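Local coordinates for protein putative hydrolase (Shewanella frigidimarina, PDB 3LHO) that probably acts as an iron(II)-dependent dioxygenase of the 2-oxoadipate dioxygenase/decarboxylase family, here with nickel in its metal site, at residues I42-F47 against Y161-F166; K78-H83 against I96-V101; E209-M214 against Y234-R239. All coordinates share one frame; numbering follows the deposited sequence. Where two conformers were deposited one is given.

Interaction 1: I42-F47 against Y161-F166. With NI (nickel (II) ion), chain B; PEG (di(hydroxyethyl)ether), chain K.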
loop_
_atom_site.group_PDB
_atom_site.type_symbol
_atom_site.label_atom_id
_atom_site.label_comp_id
_atom_site.label_asym_id
_atom_site.label_seq_id
_atom_site.Cartn_x
_atom_site.Cartn_y
_atom_site.Cartn_z
ATOM N N ILE A 42 1.903 0.308 -6.145
ATOM C CA ILE A 42 0.929 0.412 -5.064
ATOM C C ILE A 42 1.080 -0.808 -4.134
ATOM O O ILE A 42 1.708 -1.846 -4.488
ATOM C CB ILE A 42 -0.561 0.600 -5.579
ATOM C CG1 ILE A 42 -1.024 -0.624 -6.379
ATOM C CG2 ILE A 42 -0.692 1.868 -6.437
ATOM C CD1 ILE A 42 -2.229 -1.271 -5.920
ATOM N N ALA A 43 0.598 -0.647 -2.905
ATOM C CA ALA A 43 0.658 -1.719 -1.902
ATOM C C ALA A 43 -0.727 -1.925 -1.330
ATOM O O ALA A 43 -1.375 -0.931 -0.919
ATOM C CB ALA A 43 1.635 -1.354 -0.769
ATOM N N LEU A 44 -1.171 -3.180 -1.284
ATOM C CA LEU A 44 -2.441 -3.571 -0.672
ATOM C C LEU A 44 -2.202 -4.620 0.400
ATOM O O LEU A 44 -1.181 -5.315 0.358
ATOM C CB LEU A 44 -3.396 -4.113 -1.748
ATOM C CG LEU A 44 -3.689 -3.262 -2.964
ATOM C CD1 LEU A 44 -4.516 -4.111 -3.985
ATOM C CD2 LEU A 44 -4.484 -1.977 -2.609
ATOM N N ARG A 45 -3.135 -4.738 1.346
ATOM C CA ARG A 45 -2.968 -5.617 2.512
ATOM C C ARG A 45 -4.216 -6.447 2.715
ATOM O O ARG A 45 -5.291 -5.999 2.411
ATOM C CB ARG A 45 -2.832 -4.760 3.749
ATOM C CG ARG A 45 -1.567 -3.911 3.755
ATOM C CD ARG A 45 -1.492 -3.127 5.017
ATOM N NE ARG A 45 -0.151 -2.599 5.210
ATOM C CZ ARG A 45 0.291 -1.972 6.296
ATOM N NH1 ARG A 45 -0.505 -1.759 7.327
ATOM N NH2 ARG A 45 1.557 -1.560 6.346
ATOM N N THR A 46 -4.089 -7.626 3.301
ATOM C CA THR A 46 -5.279 -8.417 3.662
ATOM C C THR A 46 -4.849 -9.479 4.663
ATOM O O THR A 46 -3.707 -9.409 5.180
ATOM C CB THR A 46 -5.963 -9.043 2.436
ATOM O OG1 THR A 46 -7.260 -9.560 2.812
ATOM C CG2 THR A 46 -5.111 -10.139 1.823
ATOM N N PHE A 47 -5.764 -10.388 5.000
ATOM C CA PHE A 47 -5.452 -11.559 5.852
ATOM C C PHE A 47 -5.516 -12.845 5.060
ATOM O O PHE A 47 -6.207 -12.911 4.053
ATOM C CB PHE A 47 -6.472 -11.656 6.987
ATOM C CG PHE A 47 -6.568 -10.420 7.831
ATOM C CD1 PHE A 47 -5.614 -10.124 8.750
ATOM C CD2 PHE A 47 -7.642 -9.561 7.703
ATOM C CE1 PHE A 47 -5.703 -8.994 9.543
ATOM C CE2 PHE A 47 -7.733 -8.438 8.483
ATOM C CZ PHE A 47 -6.752 -8.150 9.398
ATOM N N TYR A 161 -10.298 -2.131 3.120
ATOM C CA TYR A 161 -9.744 -2.405 1.804
ATOM C C TYR A 161 -9.606 -1.119 1.026
ATOM O O TYR A 161 -10.567 -0.627 0.437
ATOM C CB TYR A 161 -10.569 -3.485 1.063
ATOM C CG TYR A 161 -10.325 -4.809 1.726
ATOM C CD1 TYR A 161 -9.109 -5.426 1.605
ATOM C CD2 TYR A 161 -11.252 -5.363 2.612
ATOM C CE1 TYR A 161 -8.845 -6.585 2.236
ATOM C CE2 TYR A 161 -10.948 -6.542 3.315
ATOM C CZ TYR A 161 -9.776 -7.139 3.097
ATOM O OH TYR A 161 -9.475 -8.285 3.803
ATOM N N ARG A 162 -8.413 -0.557 1.073
ATOM C CA ARG A 162 -8.069 0.726 0.446
ATOM C C ARG A 162 -6.559 0.687 0.209
ATOM O O ARG A 162 -5.851 -0.122 0.830
ATOM C CB ARG A 162 -8.426 1.945 1.331
ATOM C CG ARG A 162 -9.781 1.938 1.937
ATOM C CD ARG A 162 -10.024 3.096 2.872
ATOM N NE ARG A 162 -10.192 4.364 2.163
ATOM C CZ ARG A 162 -10.617 5.503 2.715
ATOM N NH1 ARG A 162 -10.964 5.569 3.992
ATOM N NH2 ARG A 162 -10.677 6.606 1.972
ATOM N N ALA A 163 -6.031 1.489 -0.709
ATOM C CA ALA A 163 -4.534 1.432 -0.939
ATOM C C ALA A 163 -3.825 1.812 0.334
ATOM O O ALA A 163 -4.210 2.769 0.998
ATOM C CB ALA A 163 -4.096 2.373 -2.096
ATOM N N ASN A 164 -2.794 1.048 0.711
ATOM C CA ASN A 164 -1.959 1.437 1.826
ATOM C C ASN A 164 -1.005 2.551 1.425
ATOM O O ASN A 164 -0.784 3.475 2.200
ATOM C CB ASN A 164 -1.159 0.255 2.371
ATOM C CG ASN A 164 -0.191 0.657 3.523
ATOM O OD1 ASN A 164 0.988 0.876 3.292
ATOM N ND2 ASN A 164 -0.706 0.766 4.753
ATOM N N HIS A 165 -0.448 2.458 0.216
ATOM C CA HIS A 165 0.313 3.596 -0.363
ATOM C C HIS A 165 0.476 3.484 -1.863
ATOM O O HIS A 165 0.370 2.389 -2.432
ATOM C CB HIS A 165 1.688 3.791 0.322
ATOM C CG HIS A 165 2.616 2.622 0.224
ATOM N ND1 HIS A 165 2.656 1.612 1.162
ATOM C CD2 HIS A 165 3.627 2.365 -0.643
ATOM C CE1 HIS A 165 3.600 0.749 0.844
ATOM N NE2 HIS A 165 4.203 1.173 -0.263
ATOM N N PHE A 166 0.666 4.646 -2.493
ATOM C CA PHE A 166 1.273 4.762 -3.817
ATOM C C PHE A 166 2.724 5.171 -3.664
ATOM O O PHE A 166 3.057 5.906 -2.726
ATOM C CB PHE A 166 0.581 5.831 -4.602
ATOM C CG PHE A 166 -0.696 5.383 -5.177
ATOM C CD1 PHE A 166 -1.777 5.113 -4.351
ATOM C CD2 PHE A 166 -0.838 5.248 -6.561
ATOM C CE1 PHE A 166 -2.996 4.706 -4.899
ATOM C CE2 PHE A 166 -2.079 4.880 -7.104
ATOM C CZ PHE A 166 -3.115 4.553 -6.269
HETATM NI NI NI B . 6.100 0.431 -0.867
HETATM C C1 PEG K . 6.346 -5.496 4.640
HETATM O O1 PEG K . 7.541 -5.424 3.871
HETATM C C2 PEG K . 5.479 -4.330 4.205
HETATM O O2 PEG K . 4.333 -4.214 5.050
HETATM C C3 PEG K . 3.133 -4.020 4.298
HETATM C C4 PEG K . 3.237 -2.805 3.366
HETATM O O4 PEG K . 1.922 -2.436 2.968
HETATM O O HOH W 1 -5.300 -2.855 1.006
HETATM O O HOH W 2 6.929 0.205 1.391
HETATM O O HOH W 3 7.908 -0.505 -0.910
HETATM O O HOH W 4 5.782 -1.805 -0.466
#
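Y161 OH donates to T46 OG1 at 2.7 Å, and T46 OG1 lies at the ring's edge, near its plane. T46 OG1 is also hydrogen-bonded to V52 O. R162 turns its side chain away, where it pairs with D16. Its carbonyl and the backbone N of R45 share water 1. A163 packs on L44, with L44 CD2 3.8 Å from A163 CA. N164 gives its backbone N to A43 O at 2.9 Å. Its CG is anti to the backbone N (chi1 177°), which carries the amide over one face of the R45 guanidinium. N164 ND2 sits 3.3 Å from R45 CZ, with the two planes 14° apart. The two flat groups stack; R45 NE and N164 ND2 are both donors and do not bond to each other. R45 NE turns instead to O4 of PEG, probably from the crystallisation liquor. N164 OD1 accepts from H165 ND1 at 2.8 Å, in the ring plane, which fixes the rotation of the imidazole. H165 NE2 is thereby aimed at nickel, 2.1 Å away, whose other protein ligands are H41 and E235. A43 CB lies over one face of the H165 ring. F166 takes I42 CG2 over a face, 3.4 Å from its centroid. The backbones run antiparallel at I42-F166 and A43-H165. Strand 93-99 flanks 42-47 on its other edge, helix 54-62 packs on I42 and L44, helix 151-159 on R45, and helix 6-20 on I42 and A163.

Interaction 2: K78-H83 against I96-V101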
loop_
_atom_site.group_PDB
_atom_site.type_symbol
_atom_site.label_atom_id
_atom_site.label_comp_id
_atom_site.label_asym_id
_atom_site.label_seq_id
_atom_site.Cartn_x
_atom_site.Cartn_y
_atom_site.Cartn_z
ATOM N N LYS A 78 5.139 -11.497 10.065
ATOM C CA LYS A 78 4.204 -12.624 9.852
ATOM C C LYS A 78 3.406 -12.458 8.560
ATOM O O LYS A 78 2.175 -12.532 8.538
ATOM C CB LYS A 78 3.278 -12.825 11.067
ATOM C CG LYS A 78 4.009 -12.949 12.423
ATOM C CD LYS A 78 5.108 -13.976 12.396
ATOM C CE LYS A 78 5.865 -14.008 13.748
ATOM N NZ LYS A 78 7.356 -14.123 13.602
ATOM N N LEU A 79 4.124 -12.176 7.485
ATOM C CA LEU A 79 3.494 -11.820 6.209
ATOM C C LEU A 79 4.025 -12.684 5.079
ATOM O O LEU A 79 5.211 -13.054 5.081
ATOM C CB LEU A 79 3.851 -10.387 5.823
ATOM C CG LEU A 79 3.395 -9.186 6.657
ATOM C CD1 LEU A 79 3.834 -7.856 6.001
ATOM C CD2 LEU A 79 1.869 -9.227 6.832
ATOM N N ILE A 80 3.144 -12.989 4.130
ATOM C CA ILE A 80 3.635 -13.390 2.819
ATOM C C ILE A 80 3.143 -12.381 1.799
ATOM O O ILE A 80 2.147 -11.657 1.989
ATOM C CB ILE A 80 3.284 -14.841 2.410
ATOM C CG1 ILE A 80 1.768 -15.044 2.336
ATOM C CG2 ILE A 80 3.970 -15.840 3.372
ATOM C CD1 ILE A 80 1.352 -16.220 1.421
ATOM N N ALA A 81 3.883 -12.271 0.708
ATOM C CA ALA A 81 3.442 -11.300 -0.294
ATOM C C ALA A 81 3.876 -11.750 -1.673
ATOM O O ALA A 81 4.739 -12.661 -1.845
ATOM C CB ALA A 81 4.010 -9.896 0.019
ATOM N N LYS A 82 3.303 -11.083 -2.655
ATOM C CA LYS A 82 3.689 -11.276 -4.063
ATOM C C LYS A 82 3.621 -9.896 -4.725
ATOM O O LYS A 82 2.873 -8.991 -4.234
ATOM C CB LYS A 82 2.705 -12.204 -4.796
ATOM C CG LYS A 82 2.465 -13.629 -4.219
ATOM C CD LYS A 82 1.278 -14.373 -4.931
ATOM C CE LYS A 82 1.594 -14.840 -6.321
ATOM N NZ LYS A 82 2.723 -15.851 -6.415
ATOM N N HIS A 83 4.381 -9.742 -5.813
ATOM C CA HIS A 83 4.212 -8.598 -6.676
ATOM C C HIS A 83 3.873 -9.046 -8.084
ATOM O O HIS A 83 4.207 -10.166 -8.494
ATOM C CB HIS A 83 5.410 -7.608 -6.582
ATOM C CG HIS A 83 6.422 -7.742 -7.670
ATOM N ND1 HIS A 83 7.582 -8.485 -7.533
ATOM C CD2 HIS A 83 6.470 -7.183 -8.903
ATOM C CE1 HIS A 83 8.278 -8.397 -8.663
ATOM N NE2 HIS A 83 7.625 -7.604 -9.509
ATOM N N ILE A 96 1.084 -7.043 -3.080
ATOM C CA ILE A 96 -0.050 -7.504 -2.251
ATOM C C ILE A 96 0.485 -8.423 -1.176
ATOM O O ILE A 96 1.177 -9.418 -1.441
ATOM C CB ILE A 96 -1.206 -8.162 -3.044
ATOM C CG1 ILE A 96 -1.631 -7.358 -4.271
ATOM C CG2 ILE A 96 -2.411 -8.438 -2.080
ATOM C CD1 ILE A 96 -2.751 -8.086 -5.134
ATOM N N SER A 97 0.238 -8.052 0.084
ATOM C CA SER A 97 0.669 -8.907 1.191
ATOM C C SER A 97 -0.552 -9.411 1.975
ATOM O O SER A 97 -1.674 -8.899 1.806
ATOM C CB SER A 97 1.642 -8.160 2.092
ATOM O OG SER A 97 1.027 -7.074 2.778
ATOM N N GLU A 98 -0.361 -10.474 2.745
ATOM C CA GLU A 98 -1.409 -10.972 3.633
ATOM C C GLU A 98 -0.790 -11.395 4.952
ATOM O O GLU A 98 0.225 -12.039 4.959
ATOM C CB GLU A 98 -2.203 -12.151 3.049
ATOM C CG GLU A 98 -1.459 -13.406 2.844
ATOM C CD GLU A 98 -2.308 -14.512 2.219
ATOM O OE1 GLU A 98 -3.484 -14.317 1.778
ATOM O OE2 GLU A 98 -1.760 -15.584 2.117
ATOM N N LEU A 99 -1.456 -11.036 6.037
ATOM C CA LEU A 99 -1.014 -11.424 7.361
ATOM C C LEU A 99 -1.361 -12.886 7.620
ATOM O O LEU A 99 -2.447 -13.354 7.312
ATOM C CB LEU A 99 -1.698 -10.523 8.413
ATOM C CG LEU A 99 -1.200 -10.601 9.877
ATOM C CD1 LEU A 99 0.146 -9.928 10.046
ATOM C CD2 LEU A 99 -2.238 -9.933 10.787
ATOM N N LEU A 100 -0.432 -13.617 8.228
ATOM C CA LEU A 100 -0.692 -15.005 8.560
ATOM C C LEU A 100 -1.363 -15.058 9.937
ATOM O O LEU A 100 -0.710 -14.984 10.973
ATOM C CB LEU A 100 0.632 -15.769 8.532
ATOM C CG LEU A 100 1.410 -15.672 7.207
ATOM C CD1 LEU A 100 2.743 -16.372 7.373
ATOM C CD2 LEU A 100 0.615 -16.348 6.073
ATOM N N VAL A 101 -2.688 -15.168 9.933
ATOM C CA VAL A 101 -3.489 -15.012 11.150
ATOM C C VAL A 101 -3.171 -16.040 12.232
ATOM O O VAL A 101 -3.285 -15.739 13.421
ATOM C CB VAL A 101 -4.972 -15.020 10.812
ATOM C CG1 VAL A 101 -5.836 -15.029 12.091
ATOM C CG2 VAL A 101 -5.261 -13.774 9.928
#
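K78 to K82 pairs antiparallel with I96 to L100 through five backbone hydrogen bonds, from L100 N to K78 O at one end to I96 N to K82 O at the other. I80-E98 and K82-I96 are hydrogen-bonded pairs, while L79-L99 and A81-S97 are non-hydrogen-bonded pairs. The A81-S97 pair is close, with A81 CB 3.6 Å from S97 CB. On the same face L79 CD2 meets L99 CD1 at 3.7 Å, the two leucines crossing at a slant. S97 OG turns to Y152 of helix 151-159. On the other face I80 and E98 run alongside each other in the same direction. E98 CG stands between the backbone N and the carbonyl carbon (chi1 66°), and the chain is extended beyond it. The whole side chain, CG through OE2, thus runs along I80 in the conformer given, with E98 OE2 3.3 Å from I80 CD1. E98 OE1 accepts from the backbone N of L54, at the start of helix 54-62. An alanine at E98 would probably leave the L54 N-H without this acceptor. L100 points toward the 78-83 segment, its CG 3.5 Å from K78 O. K78 and L79 both face F74 in a G1 beta bulge. Strands 79-85 and 93-99 form a beta hairpin, part of the mixed sheet of this glyoxalase-clan fold.

Interaction 3: E209-M214 against Y234-R239. With NI (nickel (II) ion), chain B.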
loop_
_atom_site.group_PDB
_atom_site.type_symbol
_atom_site.label_atom_id
_atom_site.label_comp_id
_atom_site.label_asym_id
_atom_site.label_seq_id
_atom_site.Cartn_x
_atom_site.Cartn_y
_atom_site.Cartn_z
ATOM N N GLU A 209 16.315 2.510 -3.388
ATOM C CA GLU A 209 16.256 3.569 -2.384
ATOM C C GLU A 209 14.829 4.010 -2.241
ATOM O O GLU A 209 14.165 4.206 -3.246
ATOM C CB GLU A 209 17.096 4.773 -2.787
ATOM C CG GLU A 209 18.593 4.547 -2.774
ATOM C CD GLU A 209 19.355 5.676 -3.478
ATOM O OE1 GLU A 209 18.984 6.079 -4.596
ATOM O OE2 GLU A 209 20.332 6.174 -2.900
ATOM N N GLN A 210 14.357 4.191 -1.006
ATOM C CA GLN A 210 12.987 4.629 -0.769
ATOM C C GLN A 210 12.947 5.693 0.307
ATOM O O GLN A 210 13.815 5.744 1.180
ATOM C CB GLN A 210 12.075 3.450 -0.384
ATOM C CG GLN A 210 11.874 2.414 -1.486
ATOM C CD GLN A 210 10.933 1.274 -1.089
ATOM O OE1 GLN A 210 11.277 0.438 -0.270
ATOM N NE2 GLN A 210 9.752 1.243 -1.679
ATOM N N SER A 211 11.950 6.563 0.205
ATOM C CA SER A 211 11.685 7.572 1.214
ATOM C C SER A 211 10.179 7.752 1.248
ATOM O O SER A 211 9.484 7.238 0.364
ATOM C CB SER A 211 12.382 8.884 0.829
ATOM O OG SER A 211 11.779 9.425 -0.327
ATOM N N SER A 212 9.670 8.402 2.292
ATOM C CA SER A 212 8.237 8.637 2.432
ATOM C C SER A 212 7.920 9.860 3.257
ATOM O O SER A 212 8.690 10.277 4.109
ATOM C CB SER A 212 7.502 7.421 3.055
ATOM O OG SER A 212 8.097 6.989 4.278
ATOM N N THR A 213 6.740 10.410 3.006
ATOM C CA THR A 213 6.161 11.395 3.877
ATOM C C THR A 213 5.804 10.740 5.193
ATOM O O THR A 213 5.708 9.525 5.308
ATOM C CB THR A 213 4.871 11.970 3.268
ATOM O OG1 THR A 213 3.937 10.910 3.047
ATOM C CG2 THR A 213 5.164 12.659 1.970
HETATM N N MSE A 214 5.620 11.556 6.217
HETATM C CA MSE A 214 4.947 11.081 7.408
HETATM C C MSE A 214 3.481 10.908 7.091
HETATM O O MSE A 214 2.936 11.670 6.302
HETATM C CB MSE A 214 5.135 12.087 8.505
HETATM C CG MSE A 214 6.459 11.868 9.238
HETATM SE SE MSE A 214 5.989 12.439 10.964
HETATM C CE MSE A 214 6.198 14.171 10.585
ATOM N N TYR A 234 2.851 8.691 1.525
ATOM C CA TYR A 234 3.189 8.662 0.100
ATOM C C TYR A 234 4.692 8.362 0.046
ATOM O O TYR A 234 5.472 8.965 0.773
ATOM C CB TYR A 234 2.914 10.045 -0.457
ATOM C CG TYR A 234 2.761 10.258 -1.952
ATOM C CD1 TYR A 234 2.179 9.297 -2.801
ATOM C CD2 TYR A 234 3.129 11.487 -2.515
ATOM C CE1 TYR A 234 2.023 9.553 -4.179
ATOM C CE2 TYR A 234 2.949 11.745 -3.869
ATOM C CZ TYR A 234 2.374 10.785 -4.689
ATOM O OH TYR A 234 2.211 11.064 -6.026
ATOM N N GLU A 235 5.069 7.443 -0.826
ATOM C CA GLU A 235 6.409 6.887 -0.908
ATOM C C GLU A 235 7.078 7.233 -2.255
ATOM O O GLU A 235 6.395 7.600 -3.210
ATOM C CB GLU A 235 6.302 5.387 -0.748
ATOM C CG GLU A 235 7.611 4.627 -0.485
ATOM C CD GLU A 235 7.341 3.155 -0.124
ATOM O OE1 GLU A 235 7.046 2.365 -1.056
ATOM O OE2 GLU A 235 7.409 2.782 1.081
ATOM N N PHE A 236 8.413 7.129 -2.286
ATOM C CA PHE A 236 9.261 7.481 -3.446
ATOM C C PHE A 236 10.298 6.398 -3.568
ATOM O O PHE A 236 10.882 5.996 -2.584
ATOM C CB PHE A 236 9.883 8.876 -3.238
ATOM C CG PHE A 236 8.860 9.902 -2.822
ATOM C CD1 PHE A 236 8.156 10.611 -3.769
ATOM C CD2 PHE A 236 8.534 10.086 -1.485
ATOM C CE1 PHE A 236 7.149 11.493 -3.382
ATOM C CE2 PHE A 236 7.529 10.984 -1.103
ATOM C CZ PHE A 236 6.839 11.665 -2.050
ATOM N N ALA A 237 10.514 5.879 -4.772
ATOM C CA ALA A 237 11.486 4.801 -4.954
ATOM C C ALA A 237 12.345 5.040 -6.194
ATOM O O ALA A 237 11.831 5.378 -7.266
ATOM C CB ALA A 237 10.757 3.424 -5.080
ATOM N N ARG A 238 13.655 4.861 -6.031
ATOM C CA ARG A 238 14.563 4.761 -7.137
ATOM C C ARG A 238 15.084 3.331 -7.225
ATOM O O ARG A 238 15.644 2.834 -6.271
ATOM C CB ARG A 238 15.737 5.722 -6.974
ATOM C CG ARG A 238 16.714 5.678 -8.154
ATOM C CD ARG A 238 17.705 6.826 -8.162
ATOM N NE ARG A 238 18.762 6.598 -9.162
ATOM C CZ ARG A 238 19.882 7.312 -9.274
ATOM N NH1 ARG A 238 20.146 8.323 -8.463
ATOM N NH2 ARG A 238 20.749 7.014 -10.223
ATOM N N ARG A 239 14.931 2.703 -8.392
ATOM C CA ARG A 239 15.524 1.399 -8.639
ATOM C C ARG A 239 16.748 1.457 -9.534
ATOM O O ARG A 239 16.848 2.318 -10.415
ATOM C CB ARG A 239 14.499 0.469 -9.275
ATOM C CG ARG A 239 13.312 0.184 -8.395
ATOM C CD ARG A 239 12.252 -0.614 -9.182
ATOM N NE ARG A 239 11.140 -0.837 -8.284
ATOM C CZ ARG A 239 11.155 -1.690 -7.263
ATOM N NH1 ARG A 239 12.202 -2.492 -7.023
ATOM N NH2 ARG A 239 10.118 -1.729 -6.470
HETATM NI NI NI B . 6.100 0.431 -0.867
HETATM O O HOH W 5 19.251 8.547 -5.439
HETATM O O HOH W 3 7.908 -0.505 -0.910
HETATM O O HOH W 2 6.929 0.205 1.391
HETATM O O HOH W 4 5.782 -1.805 -0.466
#
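E235 OE1 binds nickel at 2.2 Å, and Q210 reaches across from the neighbouring strand to the same site. The E235 chain is extended, with CG anti to the backbone N (chi1 -167°), which carries the carboxylate out to the metal. E235 OE1 also accepts from T167 OG1. E235 OE2 accepts from the O of water 2 at 2.6 Å. Q210 NE2 donates to the O of water 3 at 2.7 Å. Both waters are ligands of the metal. Q210 NE2 is near E235 OE1 too, but the angle is too poor for a hydrogen bond. Q210 is thus a second-shell group that holds a metal water. At the far end of the pair, T213 and Y234 exchange two bonds. T213 N donates to Y234 O at 2.9 Å, and Y234 N donates to T213 OG1 at 2.9 Å in a nearly straight line (177°). Between them and R238, backbone pairs S211-F236 and E209-R238 bond in both directions. The E209 and R238 side chains run alongside each other, but E209 OE1 stays 4.6 Å from R238 NE, so their charges are not in contact. Water 5 bridges E209 OE1 and R238 NH1, and E209 OE1 is also bonded to Y240 OH. F236 CD2 packs on S211 OG at 3.5 Å; S211 OG itself is hydrogen-bonded to N183. Q210 CG meets A237 CB at 3.9 Å. Strand 208-212 forms an outer edge of the sheet, and strand 165-169 flanks 235-239 on its other side. Helix 179-188 packs on E209, S211 and F236, and helix 22-32 on T213 and Y234.

How the interactions relate
All three interactions lie in one mixed sheet. Interactions 1 and 2 join through neighbouring strands 39-47 and 93-99, where T46 O is 2.9 Å from L99 N and L44 O is 3.1 Å from S97 N, both probable hydrogen bonds. Interactions 1 and 3 join through strands 165-169 and 235-239, with F166 O 3.2 Å from E235 N. These two contacts also share the metal site: H165 and E235 bind the nickel together with H41, and waters 2, 3 and 4 complete its shell. Interaction 2 is nested within the chain loop closed by interaction 1. Its centre lies about 21 Å from that of interaction 3, and the two do not touch.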